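Putative phosphosugar isomerase (Clostridium difficile, PDB 3G68) is a double-SIS-domain protein that probably binds phosphosugars and may act as an isomerase related to glucosamine-6-phosphate synthase. Local coordinates at residues E203-S208 / G323-L328. Sequence-based numbering, arbitrary orientation.
Sequences EKLVNS and GEIPTL
Beside the parallel sheet that contains strand 210-215, in a double-SIS protein, the short helix 202-206 that leads into this strand packs against the chain leaving helix 316-324, where Ile325 meets both Leu205 and Val206. Its two branches divide the work. CD1 lies against Leu205 CB at 3.9 Å, while a chi1 of -59° puts CG1 beside the backbone N and turns CG2 anti to it, over the peptide between Leu205 and Val206, 3.6 Å from Leu205 O and 3.8 Å from Val206 N. One methyl of Val206, CG2, meets two partners: it is 4.1 Å from Ile325 CG2 and presses on Leu328 CD1 at 3.4 Å, tighter than usual for two carbons, the side chains of Val206 and Leu328 crossing at about a right angle. Leu328 comes round to this place on the 3-10 turn 326-328, with Leu328 N hydrogen-bonded to Ile325 O.

The carbonyl under the Ile325 methyl is itself well occupied: Leu205 O accepts from Ser208 OG at 2.6 Å and from Ser208 N, both on the same face of its plane, which ties down the end of the helix. Ile198 of helix 187-200 touches both Leu205 and Ile325, Met234 of helix 220-234 also meets Ile325, and Arg329 NH1 hydrogen-bonds to Val206 O and Ser208 O. The result is plain apolar packing at the periphery of a Rossmann-like, SIS-type alpha/beta fold, joining the helical lead-in of strand 210-215 to the turn that follows helix 316-324.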
loop_
_atom_site.group_PDB
_atom_site.type_symbol
_atom_site.label_atom_id
_atom_site.label_comp_id
_atom_site.label_asym_id
_atom_site.label_seq_id
_atom_site.Cartn_x
_atom_site.Cartn_y
_atom_site.Cartn_z
ATOM N N GLU B 203 45.310 30.886 -3.083
ATOM C CA GLU B 203 46.419 31.816 -3.360
ATOM C C GLU B 203 46.775 32.660 -2.122
ATOM O O GLU B 203 47.934 32.669 -1.701
ATOM C CB GLU B 203 46.104 32.722 -4.547
ATOM C CG GLU B 203 47.208 33.793 -4.865
ATOM C CD GLU B 203 46.925 34.649 -6.065
ATOM O OE1 GLU B 203 45.783 34.592 -6.563
ATOM O OE2 GLU B 203 47.835 35.417 -6.515
ATOM N N LYS B 204 45.801 33.380 -1.568
ATOM C CA LYS B 204 46.063 34.173 -0.350
ATOM C C LYS B 204 46.565 33.298 0.802
ATOM O O LYS B 204 47.475 33.706 1.546
ATOM C CB LYS B 204 44.836 34.976 0.086
ATOM C CG LYS B 204 44.529 36.181 -0.787
ATOM C CD LYS B 204 43.431 37.015 -0.168
ATOM C CE LYS B 204 43.303 38.371 -0.880
ATOM N NZ LYS B 204 42.880 38.141 -2.253
ATOM N N LEU B 205 45.999 32.096 0.989
ATOM C CA LEU B 205 46.445 31.244 2.093
ATOM C C LEU B 205 47.898 30.762 1.946
ATOM O O LEU B 205 48.640 30.765 2.920
ATOM C CB LEU B 205 45.493 30.065 2.336
ATOM C CG LEU B 205 44.064 30.463 2.731
ATOM C CD1 LEU B 205 43.120 29.258 2.743
ATOM C CD2 LEU B 205 43.993 31.185 4.074
ATOM N N VAL B 206 48.283 30.339 0.738
ATOM C CA VAL B 206 49.658 29.916 0.421
ATOM C C VAL B 206 50.635 31.060 0.654
ATOM O O VAL B 206 51.743 30.821 1.110
ATOM C CB VAL B 206 49.766 29.332 -1.043
ATOM C CG1 VAL B 206 51.196 29.218 -1.559
ATOM C CG2 VAL B 206 49.064 27.988 -1.121
ATOM N N ASN B 207 50.218 32.290 0.368
ATOM C CA ASN B 207 51.073 33.467 0.540
ATOM C C ASN B 207 51.144 34.047 1.952
ATOM O O ASN B 207 51.835 35.044 2.135
ATOM C CB ASN B 207 50.605 34.602 -0.389
ATOM C CG ASN B 207 50.879 34.316 -1.838
ATOM O OD1 ASN B 207 51.742 33.503 -2.157
ATOM N ND2 ASN B 207 50.157 35.012 -2.742
ATOM N N SER B 208 50.444 33.450 2.908
ATOM C CA SER B 208 50.399 33.920 4.313
ATOM C C SER B 208 51.803 34.229 4.843
ATOM O O SER B 208 52.717 33.429 4.707
ATOM C CB SER B 208 49.750 32.903 5.251
ATOM O OG SER B 208 48.444 32.516 4.875
ATOM N N GLY B 323 46.408 21.142 7.673
ATOM C CA GLY B 323 46.671 19.922 6.945
ATOM C C GLY B 323 46.985 20.164 5.479
ATOM O O GLY B 323 47.875 19.497 4.920
ATOM N N GLU B 324 46.301 21.124 4.856
ATOM C CA GLU B 324 46.408 21.319 3.400
ATOM C C GLU B 324 47.388 22.350 2.819
ATOM O O GLU B 324 48.034 22.115 1.788
ATOM C CB GLU B 324 45.051 21.683 2.833
ATOM C CG GLU B 324 44.015 20.583 2.967
ATOM C CD GLU B 324 42.737 20.892 2.143
ATOM O OE1 GLU B 324 42.579 22.048 1.701
ATOM O OE2 GLU B 324 41.889 19.983 1.944
ATOM N N ILE B 325 47.439 23.512 3.445
ATOM C CA ILE B 325 48.245 24.624 2.906
ATOM C C ILE B 325 49.746 24.421 3.112
ATOM O O ILE B 325 50.500 24.740 2.203
ATOM C CB ILE B 325 47.702 25.996 3.388
ATOM C CG1 ILE B 325 46.231 26.146 2.934
ATOM C CG2 ILE B 325 48.564 27.164 2.884
ATOM C CD1 ILE B 325 45.989 26.272 1.372
ATOM N N PRO B 326 50.202 23.937 4.293
ATOM C CA PRO B 326 51.633 23.703 4.426
ATOM C C PRO B 326 52.236 22.786 3.352
ATOM O O PRO B 326 53.386 22.995 2.979
ATOM C CB PRO B 326 51.777 23.064 5.802
ATOM C CG PRO B 326 50.695 23.650 6.574
ATOM C CD PRO B 326 49.529 23.721 5.569
ATOM N N THR B 327 51.461 21.830 2.838
ATOM C CA THR B 327 51.946 20.949 1.758
ATOM C C THR B 327 52.280 21.756 0.491
ATOM O O THR B 327 53.064 21.301 -0.335
ATOM C CB THR B 327 50.943 19.796 1.432
ATOM O OG1 THR B 327 49.754 20.341 0.844
ATOM C CG2 THR B 327 50.554 19.064 2.687
ATOM N N LEU B 328 51.678 22.946 0.328
ATOM C CA LEU B 328 52.000 23.838 -0.794
ATOM C C LEU B 328 53.116 24.841 -0.455
ATOM O O LEU B 328 53.454 25.671 -1.288
ATOM C CB LEU B 328 50.737 24.586 -1.226
ATOM C CG LEU B 328 49.457 23.793 -1.471
ATOM C CD1 LEU B 328 48.356 24.742 -1.909
ATOM C CD2 LEU B 328 49.672 22.708 -2.507
#